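Local structure of ZmpA Glycopeptidase (Clostridium perfringens, 6XSX) at residues S229-V232 with N233-F236; T275-G278 with F279-M283; P367-E370 with Q371-S375. The protein probably cleaves glycosylated proteins as a metal-dependent glycopeptidase, this chain being its M60 peptidase catalytic module. All coordinates share one frame; numbering follows the deposited sequence.

How the contacts relate
Contact 1 (S229-V232 with N233-F236) is a surface turn, whereas contact 2 spans the N-cap and first turns of helix 277-286 and contact 3 the last part of helix 365-375; both are partly buried. The centre of contact 2 lies about 5 Å, that of contact 3 about 16 Å, from the centre of the chain. Contacts 1 and 3 touch, their centres about 12 Å apart, mainly because R374 reaches N233. Contact 2 touches neither, its nearest atoms being about 11 Å from contact 1 and about 10 Å from contact 3. The chemistry follows position: serine hydroxyls and an amide in the turn, indole, imidazole and methionine in the central helix, and phenylalanine packing beside polar chains in contact 3.

Contact 1 (S229-V232 with N233-F236)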
loop_
_atom_site.group_PDB
_atom_site.type_symbol
_atom_site.label_atom_id
_atom_site.label_comp_id
_atom_site.label_asym_id
_atom_site.label_seq_id
_atom_site.Cartn_x
_atom_site.Cartn_y
_atom_site.Cartn_z
ATOM N N SER A 229 -18.529 9.064 -2.916
ATOM C CA SER A 229 -19.914 8.655 -2.759
ATOM C C SER A 229 -20.493 9.136 -1.427
ATOM O O SER A 229 -21.708 9.123 -1.242
ATOM C CB SER A 229 -20.066 7.151 -2.927
ATOM O OG SER A 229 -19.379 6.441 -1.903
ATOM N N SER A 230 -19.619 9.547 -0.497
ATOM C CA SER A 230 -20.013 10.050 0.811
ATOM C C SER A 230 -18.787 10.669 1.473
ATOM O O SER A 230 -17.690 10.583 0.925
ATOM C CB SER A 230 -20.554 8.944 1.671
ATOM O OG SER A 230 -19.520 8.007 1.970
ATOM N N GLU A 231 -18.966 11.239 2.671
ATOM C CA GLU A 231 -17.865 11.924 3.330
ATOM C C GLU A 231 -16.732 10.939 3.626
ATOM O O GLU A 231 -15.569 11.240 3.350
ATOM C CB GLU A 231 -18.310 12.657 4.597
ATOM C CG GLU A 231 -17.255 13.642 5.084
ATOM C CD GLU A 231 -17.509 14.311 6.425
ATOM O OE1 GLU A 231 -18.486 13.956 7.087
ATOM O OE2 GLU A 231 -16.718 15.185 6.803
ATOM N N VAL A 232 -17.085 9.761 4.165
ATOM C CA VAL A 232 -16.108 8.757 4.564
ATOM C C VAL A 232 -15.481 8.114 3.329
ATOM O O VAL A 232 -14.563 7.311 3.453
ATOM C CB VAL A 232 -16.681 7.706 5.541
ATOM C CG1 VAL A 232 -17.259 8.347 6.801
ATOM C CG2 VAL A 232 -17.697 6.775 4.882
ATOM N N ASN A 233 -15.973 8.476 2.140
ATOM C CA ASN A 233 -15.454 7.928 0.897
ATOM C C ASN A 233 -14.913 9.045 0.007
ATOM O O ASN A 233 -14.764 8.851 -1.198
ATOM C CB ASN A 233 -16.519 7.130 0.135
ATOM C CG ASN A 233 -16.896 5.815 0.784
ATOM O OD1 ASN A 233 -16.137 5.257 1.573
ATOM N ND2 ASN A 233 -18.066 5.302 0.438
ATOM N N SER A 234 -14.613 10.211 0.599
ATOM C CA SER A 234 -14.115 11.336 -0.184
ATOM C C SER A 234 -12.647 11.605 0.121
ATOM O O SER A 234 -12.153 11.287 1.198
ATOM C CB SER A 234 -14.942 12.577 0.022
ATOM O OG SER A 234 -14.982 12.929 1.399
ATOM N N ASP A 235 -11.978 12.208 -0.864
ATOM C CA ASP A 235 -10.646 12.768 -0.734
ATOM C C ASP A 235 -10.694 13.899 0.292
ATOM O O ASP A 235 -11.770 14.371 0.642
ATOM C CB ASP A 235 -10.170 13.275 -2.098
ATOM C CG ASP A 235 -8.658 13.367 -2.237
ATOM O OD1 ASP A 235 -7.932 13.053 -1.273
ATOM O OD2 ASP A 235 -8.221 13.746 -3.309
ATOM N N PHE A 236 -9.524 14.315 0.786
ATOM C CA PHE A 236 -9.431 15.426 1.731
ATOM C C PHE A 236 -8.041 16.049 1.599
ATOM O O PHE A 236 -7.230 15.570 0.804
ATOM C CB PHE A 236 -9.764 14.955 3.151
ATOM C CG PHE A 236 -8.786 13.964 3.736
ATOM C CD1 PHE A 236 -8.790 12.637 3.334
ATOM C CD2 PHE A 236 -7.849 14.362 4.683
ATOM C CE1 PHE A 236 -7.897 11.729 3.884
ATOM C CE2 PHE A 236 -6.953 13.456 5.227
ATOM C CZ PHE A 236 -6.978 12.137 4.826
#
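N233 and S229 meet through their side chains: the amide nitrogen ND2 of N233 donates to S229 OG over 2.9 Å, nearly straight at an N-H...O angle of 160°, and the hydroxyl lies only 13° out of the amide plane. S229 OG is bonded in addition to D227 OD1. The other end of the amide, OD1, accepts from R374 NH1 on helix 365-375, so the buried group is held at both its nitrogen and its oxygen and its rotation about CB-CG is fixed. S230 OG also stands 3.4 Å from N233 ND2, but the angle is too poor for a bond.

A second hydroxyl turns back on the main chain. S234 carries OG between its own N and carbonyl carbon (chi1 57°), which brings OG to 2.6 Å from E231 O, somewhat tilted from the carbonyl plane. S234 N reaches the same oxygen at 3.1 Å, from the same face but well above the plane, and E231 O is therefore gripped twice by one residue.

Among the backbone bonds, N233 N donates to S230 O over 3.0 Å, one residue before the S234-E231 pair.

Plain packing is slight: V232 CG2 passes 3.7 Å from the backbone N of N233, and the V232 side chain touches S375 of helix 365-375.

Charge pairing points outward, the E231 carboxylate forming a salt bridge with K39.

Two successive bonds from residue i+3 back to i are the signature of a short 3-10 turn, here within the loop joining helix 206-224 to strand 240-244.

Contact 2 (T275-G278 with F279-M283)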
loop_
_atom_site.group_PDB
_atom_site.type_symbol
_atom_site.label_atom_id
_atom_site.label_comp_id
_atom_site.label_asym_id
_atom_site.label_seq_id
_atom_site.Cartn_x
_atom_site.Cartn_y
_atom_site.Cartn_z
ATOM N N THR A 275 6.702 0.461 -6.726
ATOM C CA THR A 275 5.440 -0.026 -6.184
ATOM C C THR A 275 5.529 -1.508 -5.817
ATOM O O THR A 275 4.512 -2.204 -5.803
ATOM C CB THR A 275 4.247 0.232 -7.113
ATOM O OG1 THR A 275 4.524 -0.328 -8.394
ATOM C CG2 THR A 275 3.896 1.696 -7.251
ATOM N N GLY A 276 6.749 -1.983 -5.542
ATOM C CA GLY A 276 6.957 -3.342 -5.073
ATOM C C GLY A 276 6.515 -3.498 -3.619
ATOM O O GLY A 276 6.092 -2.523 -2.983
ATOM N N TRP A 277 6.645 -4.731 -3.103
ATOM C CA TRP A 277 6.056 -5.127 -1.829
ATOM C C TRP A 277 6.475 -4.197 -0.684
ATOM O O TRP A 277 5.627 -3.725 0.075
ATOM C CB TRP A 277 6.359 -6.597 -1.504
ATOM C CG TRP A 277 5.690 -7.026 -0.235
ATOM C CD1 TRP A 277 6.168 -6.857 1.032
ATOM C CD2 TRP A 277 4.381 -7.608 -0.094
ATOM N NE1 TRP A 277 5.256 -7.306 1.948
ATOM C CE2 TRP A 277 4.151 -7.777 1.289
ATOM C CE3 TRP A 277 3.388 -8.017 -0.995
ATOM C CZ2 TRP A 277 2.976 -8.343 1.794
ATOM C CZ3 TRP A 277 2.232 -8.579 -0.497
ATOM C CH2 TRP A 277 2.032 -8.741 0.876
ATOM N N GLY A 278 7.789 -3.987 -0.524
ATOM C CA GLY A 278 8.332 -3.151 0.540
ATOM C C GLY A 278 7.613 -1.806 0.684
ATOM O O GLY A 278 7.117 -1.491 1.762
ATOM N N PHE A 279 7.529 -1.029 -0.405
ATOM C CA PHE A 279 6.942 0.304 -0.342
ATOM C C PHE A 279 5.438 0.244 -0.098
ATOM O O PHE A 279 4.921 0.984 0.739
ATOM C CB PHE A 279 7.263 1.124 -1.594
ATOM C CG PHE A 279 8.612 1.797 -1.541
ATOM C CD1 PHE A 279 8.754 3.054 -0.967
ATOM C CD2 PHE A 279 9.744 1.152 -2.018
ATOM C CE1 PHE A 279 9.998 3.669 -0.899
ATOM C CE2 PHE A 279 10.986 1.767 -1.952
ATOM C CZ PHE A 279 11.111 3.021 -1.388
ATOM N N MET A 280 4.740 -0.627 -0.836
ATOM C CA MET A 280 3.286 -0.609 -0.836
ATOM C C MET A 280 2.730 -1.240 0.440
ATOM O O MET A 280 1.647 -0.877 0.891
ATOM C CB MET A 280 2.725 -1.273 -2.096
ATOM C CG MET A 280 3.132 -0.531 -3.359
ATOM S SD MET A 280 2.757 1.254 -3.245
ATOM C CE MET A 280 0.971 1.206 -3.278
ATOM N N HIS A 281 3.505 -2.135 1.058
ATOM C CA HIS A 281 3.118 -2.692 2.345
ATOM C C HIS A 281 3.016 -1.577 3.383
ATOM O O HIS A 281 2.088 -1.567 4.183
ATOM C CB HIS A 281 4.079 -3.817 2.758
ATOM C CG HIS A 281 3.927 -4.281 4.169
ATOM N ND1 HIS A 281 3.073 -5.316 4.522
ATOM C CD2 HIS A 281 4.518 -3.866 5.312
ATOM C CE1 HIS A 281 3.141 -5.514 5.824
ATOM N NE2 HIS A 281 4.027 -4.635 6.336
ATOM N N GLU A 282 3.959 -0.628 3.344
ATOM C CA GLU A 282 3.945 0.502 4.265
ATOM C C GLU A 282 2.772 1.430 3.975
ATOM O O GLU A 282 2.146 1.926 4.902
ATOM C CB GLU A 282 5.254 1.293 4.226
ATOM C CG GLU A 282 6.469 0.462 4.609
ATOM C CD GLU A 282 6.283 -0.448 5.812
ATOM O OE1 GLU A 282 5.656 -0.010 6.788
ATOM O OE2 GLU A 282 6.755 -1.609 5.761
ATOM N N MET A 283 2.492 1.690 2.695
ATOM C CA MET A 283 1.368 2.558 2.384
ATOM C C MET A 283 0.084 1.887 2.885
ATOM O O MET A 283 -0.795 2.555 3.432
ATOM C CB MET A 283 1.273 2.846 0.879
ATOM C CG MET A 283 0.104 3.746 0.513
ATOM S SD MET A 283 0.261 4.476 -1.144
ATOM C CE MET A 283 1.646 5.582 -0.869
HETATM O O HOH W 1 7.935 -2.850 3.832
#
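H281 lays its CB over one face of the W277 indole, 4.2 Å from the centroid of the five-membered ring and 27° off the normal, which defines a CH-pi contact. The two rings run nearly parallel, yet are slid apart and barely overlap. Four residues apart, both side chains leave the same side of the helix; with CG opposite the backbone N in each (chi1 -177° for W277, 169° for H281), the torsions then turn H281 CB and the indole face together.

One shell out, the main chain sets this spacing: H281 N donates to W277 O over 2.8 Å, and M280 N to G276 O over 3.2 Å, with G276 at the N-cap. The bent chain of M280 folds back so that CG rests 3.3 Å from T275 O, both side chains meeting F306 and V216 on neighbouring helices. A water donates to G278 O and to E282 OE2, 2.6 Å from each, linking the carboxylate to the G278 carbonyl.

H281 and E282 with H285, whose ring meets that of H281, fit the HExxH pattern, consistent with the metal site of a zinc metallopeptidase, although no metal is bound to the histidines here; W277 probably helps to set the position of H281.

Contact 3 (P367-E370 with Q371-S375); sequences PRFE and QEFRS. With EDO (1,2-ethanediol), chain G.
F369 and F373 form the tight part of this contact, with F369 CZ only 3.4 Å from F373 CE1. CE1 and CD1 of F373 sit over one face of the F369 ring, toward its rim, while the planes stand 51° apart and the centroids 5.0 Å apart; the pair is oblique, neither a stack nor edge-to-face. F369 swings its ring forward along the helix by placing CG opposite the backbone N (chi1 -174°). A393 of helix 383-398 packs against both rings, and A394 against F369.

On another side R374 doubles back over the preceding turn. Its guanidinium turns one face toward E370 O, and NH2 passes 3.7 Å from E370 CB. NH1 serves W224 O as well as N233 OD1, and F226 makes a cation-pi contact with the group. The E370 carboxylate is not its ion partner, since OE1 stays 5.4 Å from R374 NH2; OE1 instead lies close to D288 OD2, which would probably raise the pKa of one of the two acids. Q371 is closely packed too: it extends alongside the backbone, CG 3.2 Å from P367 O, its NE2 is taken by G225 O, and its side chain touches D227 and N233.

The whole run is the last part of alpha-helix 365-375, with four successive i+4 to i backbone bonds. The one from F373 N to F369 O lies in the carbonyl plane. Near its C-terminal end S375 OG donates back to Q371 O over 3.1 Å.

The solvent side, where R368 is exposed, is looser. R368 and Q371 barely meet, CG to OE1 being 4.2 Å. R368 bends at chi3 and donates from NH1 to O1 of a 1,2-ethanediol molecule, probably from the crystallisation liquor, at 2.8 Å and near the guanidinium plane; T364 and D362 also bind that diol.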
loop_
_atom_site.group_PDB
_atom_site.type_symbol
_atom_site.label_atom_id
_atom_site.label_comp_id
_atom_site.label_asym_id
_atom_site.label_seq_id
_atom_site.Cartn_x
_atom_site.Cartn_y
_atom_site.Cartn_z
ATOM N N PRO A 367 -12.731 -2.446 -2.970
ATOM C CA PRO A 367 -13.257 -1.106 -2.698
ATOM C C PRO A 367 -14.598 -1.152 -1.954
ATOM O O PRO A 367 -14.797 -0.427 -0.974
ATOM C CB PRO A 367 -13.357 -0.444 -4.084
ATOM C CG PRO A 367 -13.181 -1.580 -5.083
ATOM C CD PRO A 367 -12.345 -2.623 -4.379
ATOM N N ARG A 368 -15.478 -2.070 -2.379
ATOM C CA ARG A 368 -16.800 -2.210 -1.786
ATOM C C ARG A 368 -16.688 -2.784 -0.373
ATOM O O ARG A 368 -17.396 -2.338 0.524
ATOM C CB ARG A 368 -17.721 -3.026 -2.697
ATOM C CG ARG A 368 -17.948 -2.402 -4.073
ATOM C CD ARG A 368 -18.862 -3.254 -4.946
ATOM N NE ARG A 368 -20.145 -3.389 -4.258
ATOM C CZ ARG A 368 -21.025 -4.383 -4.394
ATOM N NH1 ARG A 368 -20.790 -5.393 -5.215
ATOM N NH2 ARG A 368 -22.139 -4.364 -3.688
ATOM N N PHE A 369 -15.794 -3.769 -0.183
ATOM C CA PHE A 369 -15.556 -4.334 1.139
ATOM C C PHE A 369 -15.057 -3.246 2.099
ATOM O O PHE A 369 -15.608 -3.085 3.195
ATOM C CB PHE A 369 -14.626 -5.545 1.036
ATOM C CG PHE A 369 -14.388 -6.338 2.298
ATOM C CD1 PHE A 369 -15.230 -7.379 2.657
ATOM C CD2 PHE A 369 -13.282 -6.088 3.098
ATOM C CE1 PHE A 369 -14.991 -8.134 3.794
ATOM C CE2 PHE A 369 -13.042 -6.840 4.239
ATOM C CZ PHE A 369 -13.897 -7.863 4.581
ATOM N N GLU A 370 -14.036 -2.486 1.670
ATOM C CA GLU A 370 -13.502 -1.377 2.456
ATOM C C GLU A 370 -14.604 -0.370 2.794
ATOM O O GLU A 370 -14.647 0.134 3.920
ATOM C CB GLU A 370 -12.334 -0.667 1.757
ATOM C CG GLU A 370 -11.001 -1.396 1.851
ATOM C CD GLU A 370 -10.620 -1.957 3.215
ATOM O OE1 GLU A 370 -9.596 -1.524 3.765
ATOM O OE2 GLU A 370 -11.330 -2.861 3.709
ATOM N N GLN A 371 -15.469 -0.071 1.812
ATOM C CA GLN A 371 -16.575 0.863 1.993
ATOM C C GLN A 371 -17.510 0.390 3.109
ATOM O O GLN A 371 -17.943 1.200 3.928
ATOM C CB GLN A 371 -17.335 1.106 0.688
ATOM C CG GLN A 371 -16.656 2.092 -0.250
ATOM C CD GLN A 371 -17.302 2.073 -1.613
ATOM O OE1 GLN A 371 -18.061 1.161 -1.937
ATOM N NE2 GLN A 371 -16.995 3.073 -2.427
ATOM N N GLU A 372 -17.803 -0.916 3.156
ATOM C CA GLU A 372 -18.684 -1.436 4.195
ATOM C C GLU A 372 -18.098 -1.203 5.583
ATOM O O GLU A 372 -18.825 -0.813 6.500
ATOM C CB GLU A 372 -18.988 -2.922 4.014
ATOM C CG GLU A 372 -19.899 -3.198 2.832
ATOM C CD GLU A 372 -21.311 -2.661 2.989
ATOM O OE1 GLU A 372 -21.916 -2.895 4.045
ATOM O OE2 GLU A 372 -21.790 -1.999 2.058
ATOM N N PHE A 373 -16.795 -1.472 5.736
ATOM C CA PHE A 373 -16.145 -1.373 7.036
ATOM C C PHE A 373 -15.960 0.088 7.449
ATOM O O PHE A 373 -15.886 0.398 8.638
ATOM C CB PHE A 373 -14.845 -2.187 7.069
ATOM C CG PHE A 373 -15.073 -3.626 7.458
ATOM C CD1 PHE A 373 -15.218 -4.608 6.491
ATOM C CD2 PHE A 373 -15.205 -3.983 8.792
ATOM C CE1 PHE A 373 -15.469 -5.924 6.849
ATOM C CE2 PHE A 373 -15.456 -5.298 9.151
ATOM C CZ PHE A 373 -15.581 -6.266 8.178
ATOM N N ARG A 374 -15.896 0.984 6.459
ATOM C CA ARG A 374 -15.711 2.395 6.754
ATOM C C ARG A 374 -16.990 3.024 7.291
ATOM O O ARG A 374 -16.916 3.985 8.053
ATOM C CB ARG A 374 -15.247 3.179 5.526
ATOM C CG ARG A 374 -13.758 3.475 5.533
ATOM C CD ARG A 374 -13.394 4.720 4.748
ATOM N NE ARG A 374 -13.815 4.709 3.353
ATOM C CZ ARG A 374 -13.369 3.873 2.423
ATOM N NH1 ARG A 374 -13.810 3.971 1.179
ATOM N NH2 ARG A 374 -12.494 2.938 2.738
ATOM N N SER A 375 -18.155 2.515 6.875
ATOM C CA SER A 375 -19.369 3.285 7.098
ATOM C C SER A 375 -20.422 2.525 7.910
ATOM O O SER A 375 -21.523 3.038 8.115
ATOM C CB SER A 375 -19.924 3.800 5.790
ATOM O OG SER A 375 -20.375 2.723 4.985
HETATM C C1 EDO G . -18.037 -7.797 -5.810
HETATM O O1 EDO G . -18.310 -6.407 -5.866
HETATM C C2 EDO G . -19.203 -8.621 -6.222
HETATM O O2 EDO G . -19.908 -8.046 -7.302
#